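Local coordinates for protein sorting nexin (Saccharomyces cerevisiae S288C, PDB 1OCU) that binds phosphatidylinositol 3-phosphate and works in the retrieval machinery that keeps late Golgi membrane proteins in place by engaging their cytosolic tails, at residues V40-T45 against D59-C64; V78-S83 against V152-A157; M105-P110 against N132-S137. All coordinates share one frame; numbering follows the deposited sequence.

All three contacts lie in one PX domain: contact 1 within its antiparallel sheet, contact 2 between sheet and helix, contact 3 between loop and helix. Contact 1 comes first along the chain and pairs strands 36-46 and 57-66. Contact 2, its centre about 10 Å from that of contact 1, sets the next strand, 75-81, against helix 149-156. Contact 3, on helix 121-139, falls within the sequence that contact 2 spans; its centre lies about 15 Å from contact 1's and 14 Å from contact 2's. Met-135 bridges them, touching Val-40 and Phe-154. The strand of contact 2 leads into the phosphoinositide site, and the loop of contact 3 runs on to Lys-112 there.

Contact 1 of 3, residues V40-T45 against D59-C64; sequences VHNPKT and DYEIIC
His-41 and Glu-61 stand side by side on one face of the sheet, pointing the same way, with ring and carboxylate planes 70° apart. NE2 of His-41 donates to OE2 of Glu-61 at 3.2 Å; the oxygen lies in the ring plane but is itself met from above the carboxylate. A chi1 of 178° points the Glu-61 chain away from its own backbone N, and the chain runs on extended, which carries the carboxylate out to the ring. In the backbone the same two residues form a hydrogen-bonded pair, Glu-61 N to His-41 O being 2.9 Å. Lys-44 and Asp-59 make another, while the carboxylate of Asp-59 turns to a salt bridge with Arg-79. On the other face Val-40 CG2 lies alongside Ile-62, and Val-40 CG1 meets Tyr-60 CB at 3.7 Å. Pro-43 CB approaches the Tyr-60 ring obliquely, 3.7 Å from CD2; the Tyr-60 side chain also touches Arg-127, which binds the lipid. Asn-42, with positive phi (51°), accompanies a one-residue shift in register between the two hydrogen-bonded pairs. The whole is an antiparallel beta hairpin broken by a beta bulge, the first two strands of the PX-domain sheet.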
# COMPACT_ATOMS: atom_id res chain seq x y z
N VAL A 40 1.66 -7.36 -1.23
CA VAL A 40 2.82 -6.57 -0.84
C VAL A 40 3.93 -7.55 -0.54
O VAL A 40 3.79 -8.39 0.33
CB VAL A 40 2.53 -5.75 0.42
CG1 VAL A 40 3.78 -4.98 0.83
CG2 VAL A 40 1.38 -4.81 0.17
N HIS A 41 5.03 -7.45 -1.28
CA HIS A 41 6.14 -8.36 -1.09
C HIS A 41 7.43 -7.74 -1.62
O HIS A 41 7.50 -6.54 -1.86
CB HIS A 41 5.89 -9.65 -1.85
CG HIS A 41 6.03 -9.50 -3.33
ND1 HIS A 41 6.31 -10.57 -4.16
CD2 HIS A 41 5.99 -8.41 -4.12
CE1 HIS A 41 6.44 -10.13 -5.40
NE2 HIS A 41 6.25 -8.82 -5.41
N ASN A 42 8.44 -8.60 -1.81
CA ASN A 42 9.73 -8.20 -2.35
C ASN A 42 10.38 -7.00 -1.66
O ASN A 42 10.74 -6.01 -2.30
CB ASN A 42 9.56 -7.90 -3.84
CG ASN A 42 10.88 -7.81 -4.57
OD1 ASN A 42 10.97 -7.18 -5.63
ND2 ASN A 42 11.90 -8.44 -4.02
N PRO A 43 10.56 -7.07 -0.33
CA PRO A 43 11.18 -5.96 0.39
C PRO A 43 12.65 -5.76 -0.00
O PRO A 43 13.35 -6.71 -0.32
CB PRO A 43 11.02 -6.36 1.85
CG PRO A 43 11.11 -7.85 1.78
CD PRO A 43 10.25 -8.18 0.58
N LYS A 44 13.09 -4.51 0.01
CA LYS A 44 14.47 -4.17 -0.33
C LYS A 44 14.96 -3.01 0.52
O LYS A 44 14.23 -2.05 0.74
CB LYS A 44 14.58 -3.81 -1.82
CG LYS A 44 14.36 -4.99 -2.75
CD LYS A 44 14.53 -4.60 -4.20
CE LYS A 44 14.37 -5.80 -5.13
NZ LYS A 44 14.38 -5.38 -6.56
N THR A 45 16.19 -3.11 1.01
CA THR A 45 16.76 -2.05 1.83
C THR A 45 17.79 -1.28 1.00
O THR A 45 18.63 -1.87 0.33
CB THR A 45 17.39 -2.62 3.10
OG1 THR A 45 16.35 -3.19 3.90
CG2 THR A 45 18.11 -1.54 3.89
N ASP A 59 11.80 -0.44 1.56
CA ASP A 59 10.54 -0.19 0.88
C ASP A 59 10.02 -1.53 0.39
O ASP A 59 10.76 -2.51 0.34
CB ASP A 59 10.67 0.84 -0.26
CG ASP A 59 11.59 0.41 -1.37
OD1 ASP A 59 11.91 1.27 -2.21
OD2 ASP A 59 12.00 -0.77 -1.43
N TYR A 60 8.73 -1.58 0.06
CA TYR A 60 8.12 -2.82 -0.38
C TYR A 60 7.42 -2.64 -1.71
O TYR A 60 7.00 -1.53 -2.05
CB TYR A 60 7.11 -3.29 0.67
CG TYR A 60 7.66 -3.32 2.08
CD1 TYR A 60 7.96 -2.14 2.75
CD2 TYR A 60 7.95 -4.53 2.70
CE1 TYR A 60 8.55 -2.15 4.01
CE2 TYR A 60 8.54 -4.56 3.96
CZ TYR A 60 8.85 -3.37 4.61
OH TYR A 60 9.47 -3.40 5.84
N GLU A 61 7.29 -3.72 -2.45
CA GLU A 61 6.61 -3.63 -3.73
C GLU A 61 5.15 -4.02 -3.59
O GLU A 61 4.82 -5.04 -2.99
CB GLU A 61 7.25 -4.53 -4.78
CG GLU A 61 6.52 -4.47 -6.10
CD GLU A 61 7.01 -5.47 -7.11
OE1 GLU A 61 8.19 -5.36 -7.53
OE2 GLU A 61 6.22 -6.38 -7.47
N ILE A 62 4.28 -3.17 -4.14
CA ILE A 62 2.85 -3.44 -4.15
C ILE A 62 2.54 -3.79 -5.60
O ILE A 62 2.80 -3.00 -6.51
CB ILE A 62 2.00 -2.19 -3.74
CG1 ILE A 62 2.35 -1.73 -2.33
CG2 ILE A 62 0.51 -2.53 -3.78
CD1 ILE A 62 3.74 -1.18 -2.19
N ILE A 63 2.02 -4.99 -5.83
CA ILE A 63 1.66 -5.40 -7.18
C ILE A 63 0.15 -5.63 -7.16
O ILE A 63 -0.39 -6.27 -6.26
CB ILE A 63 2.41 -6.67 -7.64
CG1 ILE A 63 2.06 -6.95 -9.10
CG2 ILE A 63 2.05 -7.85 -6.76
CD1 ILE A 63 3.07 -7.78 -9.83
N CYS A 64 -0.53 -5.08 -8.16
CA CYS A 64 -1.98 -5.17 -8.22
C CYS A 64 -2.52 -5.41 -9.63
O CYS A 64 -2.04 -4.83 -10.61
CB CYS A 64 -2.55 -3.87 -7.65
SG CYS A 64 -4.35 -3.67 -7.68

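Contact 2 of 3, residues V78-S83 against V152-A157. With PIB (2-(butanoyloxy)-1-{[(hydroxy{[2,3,4,6-tetrahydroxy-5-(phosphonooxy)cyclohexyl]oxy}phosphoryl)oxy]methyl}ethyl butanoate), chain C.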
# COMPACT_ATOMS: atom_id res chain seq x y z
N VAL A 78 4.32 -0.86 -7.88
CA VAL A 78 4.98 0.29 -7.29
C VAL A 78 5.69 -0.13 -6.01
O VAL A 78 5.47 -1.23 -5.51
CB VAL A 78 3.97 1.42 -6.98
CG1 VAL A 78 3.19 1.77 -8.24
CG2 VAL A 78 3.02 0.98 -5.87
N ARG A 79 6.55 0.73 -5.50
CA ARG A 79 7.28 0.44 -4.28
C ARG A 79 6.91 1.51 -3.27
O ARG A 79 6.78 2.68 -3.62
CB ARG A 79 8.79 0.40 -4.55
CG ARG A 79 9.23 -0.73 -5.53
CD ARG A 79 10.74 -1.01 -5.44
NE ARG A 79 11.08 -1.56 -4.12
CZ ARG A 79 10.99 -2.84 -3.80
NH1 ARG A 79 10.58 -3.73 -4.70
NH2 ARG A 79 11.24 -3.23 -2.55
N ARG A 80 6.73 1.10 -2.02
CA ARG A 80 6.35 2.03 -0.98
C ARG A 80 7.06 1.77 0.34
O ARG A 80 7.35 0.63 0.70
CB ARG A 80 4.83 1.95 -0.75
CG ARG A 80 3.97 2.33 -1.96
CD ARG A 80 3.92 3.83 -2.15
NE ARG A 80 2.93 4.25 -3.13
CZ ARG A 80 3.16 4.42 -4.43
NH1 ARG A 80 4.36 4.20 -4.94
NH2 ARG A 80 2.17 4.81 -5.23
N ARG A 81 7.33 2.86 1.05
CA ARG A 81 7.97 2.86 2.36
C ARG A 81 6.87 2.73 3.39
O ARG A 81 5.73 3.10 3.13
CB ARG A 81 8.64 4.20 2.63
CG ARG A 81 10.03 4.41 2.16
CD ARG A 81 10.65 5.34 3.18
NE ARG A 81 11.76 6.12 2.66
CZ ARG A 81 12.57 6.84 3.41
NH1 ARG A 81 13.55 7.52 2.83
NH2 ARG A 81 12.41 6.88 4.73
N TYR A 82 7.23 2.28 4.60
CA TYR A 82 6.25 2.15 5.66
C TYR A 82 5.62 3.51 5.96
O TYR A 82 4.41 3.60 6.17
CB TYR A 82 6.88 1.57 6.92
CG TYR A 82 5.91 1.43 8.07
CD1 TYR A 82 5.72 2.47 8.98
CD2 TYR A 82 5.15 0.28 8.23
CE1 TYR A 82 4.79 2.36 10.02
CE2 TYR A 82 4.22 0.16 9.25
CZ TYR A 82 4.04 1.20 10.14
OH TYR A 82 3.09 1.08 11.14
N SER A 83 6.43 4.56 5.99
CA SER A 83 5.89 5.89 6.26
C SER A 83 4.98 6.32 5.11
O SER A 83 4.12 7.17 5.30
CB SER A 83 7.02 6.92 6.45
OG SER A 83 7.86 6.93 5.31
N VAL A 152 -6.57 4.53 -5.42
CA VAL A 152 -6.07 4.29 -6.76
C VAL A 152 -4.68 4.90 -6.91
O VAL A 152 -3.76 4.27 -7.42
CB VAL A 152 -7.03 4.89 -7.83
CG1 VAL A 152 -6.42 4.75 -9.22
CG2 VAL A 152 -8.38 4.17 -7.77
N ARG A 153 -4.54 6.14 -6.46
CA ARG A 153 -3.27 6.83 -6.54
C ARG A 153 -2.16 6.07 -5.80
O ARG A 153 -1.04 5.93 -6.31
CB ARG A 153 -3.42 8.25 -5.96
CG ARG A 153 -2.15 9.06 -6.00
CD ARG A 153 -2.42 10.54 -5.75
NE ARG A 153 -1.19 11.31 -5.89
CZ ARG A 153 -0.32 11.54 -4.90
NH1 ARG A 153 0.78 12.25 -5.14
NH2 ARG A 153 -0.56 11.09 -3.68
N PHE A 154 -2.46 5.58 -4.60
CA PHE A 154 -1.46 4.85 -3.82
C PHE A 154 -0.97 3.62 -4.57
O PHE A 154 0.21 3.28 -4.52
CB PHE A 154 -2.03 4.42 -2.47
CG PHE A 154 -1.00 3.88 -1.51
CD1 PHE A 154 -0.01 4.71 -0.99
CD2 PHE A 154 -1.00 2.54 -1.14
CE1 PHE A 154 0.96 4.22 -0.12
CE2 PHE A 154 -0.04 2.03 -0.27
CZ PHE A 154 0.95 2.88 0.25
N ILE A 155 -1.89 2.95 -5.27
CA ILE A 155 -1.58 1.74 -6.01
C ILE A 155 -0.96 1.95 -7.38
O ILE A 155 -0.23 1.09 -7.87
CB ILE A 155 -2.86 0.87 -6.21
CG1 ILE A 155 -3.31 0.32 -4.86
CG2 ILE A 155 -2.60 -0.26 -7.21
CD1 ILE A 155 -4.58 -0.52 -4.94
N GLU A 156 -1.21 3.11 -7.99
CA GLU A 156 -0.71 3.34 -9.34
C GLU A 156 0.47 4.28 -9.59
O GLU A 156 1.28 4.01 -10.47
CB GLU A 156 -1.87 3.78 -10.23
CG GLU A 156 -2.86 2.69 -10.53
CD GLU A 156 -3.98 3.15 -11.45
OE1 GLU A 156 -4.74 2.28 -11.93
OE2 GLU A 156 -4.10 4.37 -11.68
N ALA A 157 0.55 5.37 -8.84
CA ALA A 157 1.61 6.36 -9.02
C ALA A 157 3.01 5.81 -8.75
O ALA A 157 3.20 4.97 -7.88
CB ALA A 157 1.35 7.56 -8.13
C1 PIB C . 9.32 5.45 12.02
C2 PIB C . 8.97 5.54 10.51
C3 PIB C . 9.81 4.53 9.73
C4 PIB C . 9.59 3.05 10.29
C5 PIB C . 10.02 3.00 11.79
C6 PIB C . 9.10 4.01 12.58
O1 PIB C . 8.51 6.41 12.71
O2 PIB C . 7.59 5.26 10.35
O3 PIB C . 9.42 4.70 8.37
O4 PIB C . 10.40 2.13 9.56
O5 PIB C . 9.82 1.69 12.30
O6 PIB C . 9.46 3.99 13.96
P1 PIB C . 9.04 7.80 13.26
O11 PIB C . 7.76 8.73 13.45
O12 PIB C . 10.06 8.45 12.26
O13 PIB C . 9.75 7.52 14.70
P3 PIB C . 10.37 4.47 7.11
O31 PIB C . 10.77 2.95 7.04
O32 PIB C . 11.66 5.38 7.31
O33 PIB C . 9.54 4.83 5.83
C7 PIB C . 11.08 7.02 14.81
C8 PIB C . 11.57 7.48 16.18
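Arg-80 reaches from the third strand of the PX-domain sheet to the C-terminal end of helix 149-156, lying along Phe-154 on the way. Its CB is 4.1 Å from Phe-154 CZ. CG sits beside the backbone N (chi1 -62°), and the bend at chi2 (-77°) turns CG and CD along the ring: CG is nearest CZ, and CD comes 3.6 Å from CE1. NE then lies over one face of the ring. The two side chains slide past each other in opposite directions, guanidinium and ring planes 79° apart; Arg-80 CZ is 5.1 Å from the centroid of the Phe-154 ring, too far for more than a weak cation-pi attraction. At the tip, NH1 and NH2 both donate to Ala-157 O, NH2 at 2.8 Å, with the oxygen in the guanidinium plane; NH1 also donates to Arg-79 O in its own strand. These bonds fix the rotation of the group, while Val-78 CG2 rests on one of its faces.

Phe-154 is wedged further among Phe-85, Phe-88 and Phe-160. Just past Arg-80 the chain enters helix 82-89, with Arg-81 at its N-cap, and the 3-phosphate of the lipid is held there. Arg-81 NH2 makes a weak bond to O32. Lys-112 and Arg-127 also bind the lipid, as do Glu-86 and the backbone of Ile-113. Phosphate oxygen O33 is gripped twice by Ser-83, by the backbone N at 3.1 Å and by OG at 2.7 Å.

Contact 3 of 3, residues M105-P110 against N132-S137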
# COMPACT_ATOMS: atom_id res chain seq x y z
N MET A 105 -14.60 2.22 8.83
CA MET A 105 -13.32 2.31 9.51
C MET A 105 -12.14 1.64 8.82
O MET A 105 -12.28 0.61 8.16
CB MET A 105 -13.47 1.75 10.92
CG MET A 105 -14.60 2.40 11.70
SD MET A 105 -14.74 1.77 13.38
CE MET A 105 -14.11 3.14 14.31
N VAL A 106 -10.97 2.24 8.99
CA VAL A 106 -9.74 1.72 8.41
C VAL A 106 -8.92 1.10 9.53
O VAL A 106 -8.63 1.76 10.52
CB VAL A 106 -8.91 2.84 7.75
CG1 VAL A 106 -7.61 2.27 7.19
CG2 VAL A 106 -9.73 3.50 6.65
N PRO A 107 -8.54 -0.18 9.39
CA PRO A 107 -7.75 -0.81 10.45
C PRO A 107 -6.40 -0.10 10.57
O PRO A 107 -5.91 0.45 9.59
CB PRO A 107 -7.60 -2.26 9.96
CG PRO A 107 -7.62 -2.11 8.46
CD PRO A 107 -8.73 -1.09 8.25
N HIS A 108 -5.81 -0.10 11.77
CA HIS A 108 -4.51 0.55 11.91
C HIS A 108 -3.43 -0.33 11.30
O HIS A 108 -3.61 -1.54 11.14
CB HIS A 108 -4.18 0.84 13.38
CG HIS A 108 -4.83 -0.08 14.35
ND1 HIS A 108 -5.89 0.30 15.14
CD2 HIS A 108 -4.58 -1.38 14.65
CE1 HIS A 108 -6.27 -0.72 15.89
NE2 HIS A 108 -5.49 -1.75 15.61
N LEU A 109 -2.33 0.30 10.92
CA LEU A 109 -1.21 -0.39 10.31
C LEU A 109 -0.47 -1.23 11.34
O LEU A 109 -0.63 -1.00 12.53
CB LEU A 109 -0.26 0.64 9.68
CG LEU A 109 -0.74 1.27 8.38
CD1 LEU A 109 -0.03 2.58 8.13
CD2 LEU A 109 -0.49 0.29 7.24
N PRO A 110 0.34 -2.20 10.89
CA PRO A 110 1.11 -3.09 11.77
C PRO A 110 1.81 -2.41 12.94
O PRO A 110 1.75 -2.91 14.06
CB PRO A 110 2.08 -3.80 10.80
CG PRO A 110 2.02 -2.98 9.53
CD PRO A 110 0.59 -2.53 9.48
N ASN A 132 0.92 -6.64 3.79
CA ASN A 132 0.19 -7.42 2.79
C ASN A 132 -1.27 -7.57 3.22
O ASN A 132 -2.19 -7.25 2.45
CB ASN A 132 0.83 -8.80 2.63
CG ASN A 132 0.22 -9.60 1.49
OD1 ASN A 132 0.27 -9.19 0.33
ND2 ASN A 132 -0.35 -10.76 1.81
N THR A 133 -1.47 -8.04 4.44
CA THR A 133 -2.81 -8.25 4.99
C THR A 133 -3.59 -6.95 5.05
O THR A 133 -4.76 -6.90 4.68
CB THR A 133 -2.72 -8.84 6.43
OG1 THR A 133 -2.13 -10.15 6.36
CG2 THR A 133 -4.11 -8.95 7.07
N TRP A 134 -2.94 -5.90 5.53
CA TRP A 134 -3.57 -4.60 5.65
C TRP A 134 -4.03 -4.08 4.28
O TRP A 134 -5.15 -3.62 4.13
CB TRP A 134 -2.59 -3.61 6.27
CG TRP A 134 -3.19 -2.29 6.62
CD1 TRP A 134 -3.85 -1.97 7.76
CD2 TRP A 134 -3.20 -1.11 5.80
NE1 TRP A 134 -4.27 -0.66 7.71
CE2 TRP A 134 -3.89 -0.11 6.52
CE3 TRP A 134 -2.70 -0.81 4.53
CZ2 TRP A 134 -4.09 1.18 6.01
CZ3 TRP A 134 -2.89 0.48 4.02
CH2 TRP A 134 -3.58 1.45 4.76
N MET A 135 -3.16 -4.18 3.28
CA MET A 135 -3.44 -3.70 1.93
C MET A 135 -4.58 -4.46 1.26
O MET A 135 -5.45 -3.84 0.62
CB MET A 135 -2.17 -3.78 1.08
CG MET A 135 -2.18 -2.96 -0.21
SD MET A 135 -2.32 -1.17 0.08
CE MET A 135 -3.96 -0.84 -0.64
N GLN A 136 -4.60 -5.78 1.39
CA GLN A 136 -5.67 -6.58 0.78
C GLN A 136 -7.02 -6.25 1.41
O GLN A 136 -8.05 -6.25 0.73
CB GLN A 136 -5.37 -8.08 0.92
CG GLN A 136 -4.09 -8.49 0.21
CD GLN A 136 -3.77 -9.96 0.34
OE1 GLN A 136 -4.08 -10.58 1.36
NE2 GLN A 136 -3.11 -10.52 -0.67
N SER A 137 -7.01 -5.95 2.70
CA SER A 137 -8.24 -5.61 3.39
C SER A 137 -8.76 -4.24 2.96
O SER A 137 -9.95 -4.08 2.68
CB SER A 137 -8.02 -5.62 4.90
OG SER A 137 -9.03 -4.88 5.56
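Trp-134, the residue most covered here, presents its indole to the loop 105-110, where Pro-107 and Leu-109 meet it at an edge and over a face. The edge is used for a bond: NE1 donates to Pro-107 O at 2.7 Å and nearly straight (169°). The oxygen lies close to the indole plane, whereas the nitrogen stands well above the carbonyl plane, away from its lone pairs. Arg-89 donates to the same oxygen through NE, so this carbonyl is held from helix 82-89 as well as from helix 121-139. The proline ring leans on the same part of the indole, with CG 3.8 Å from Trp-134 CD1.

Leu-109 supplies the face contact. Its CD2 methyl sits over the six-membered ring, 3.5 Å from the centroid and 18° off the normal, a CH-pi contact that brings CD2 within 3.4 Å of Trp-134 CD2. Val-106 CG1 meets the benzene part obliquely at CZ2. With CG anti to the backbone N (chi1 -172°), the indole extends from the helix toward the loop; the bond at its edge and the methyl over its face fix its position and turn. Leu-109 also touches Tyr-82 and Leu-131, while Trp-134 reaches Phe-88. Held by Trp-134 of helix 121-139 and by Arg-89 and Tyr-82 of helix 82-89, the loop runs on to Lys-112 of the lipid site; it carries the PXXP motif (Pro-107 to Pro-110) of the proline-containing loop of PX domains.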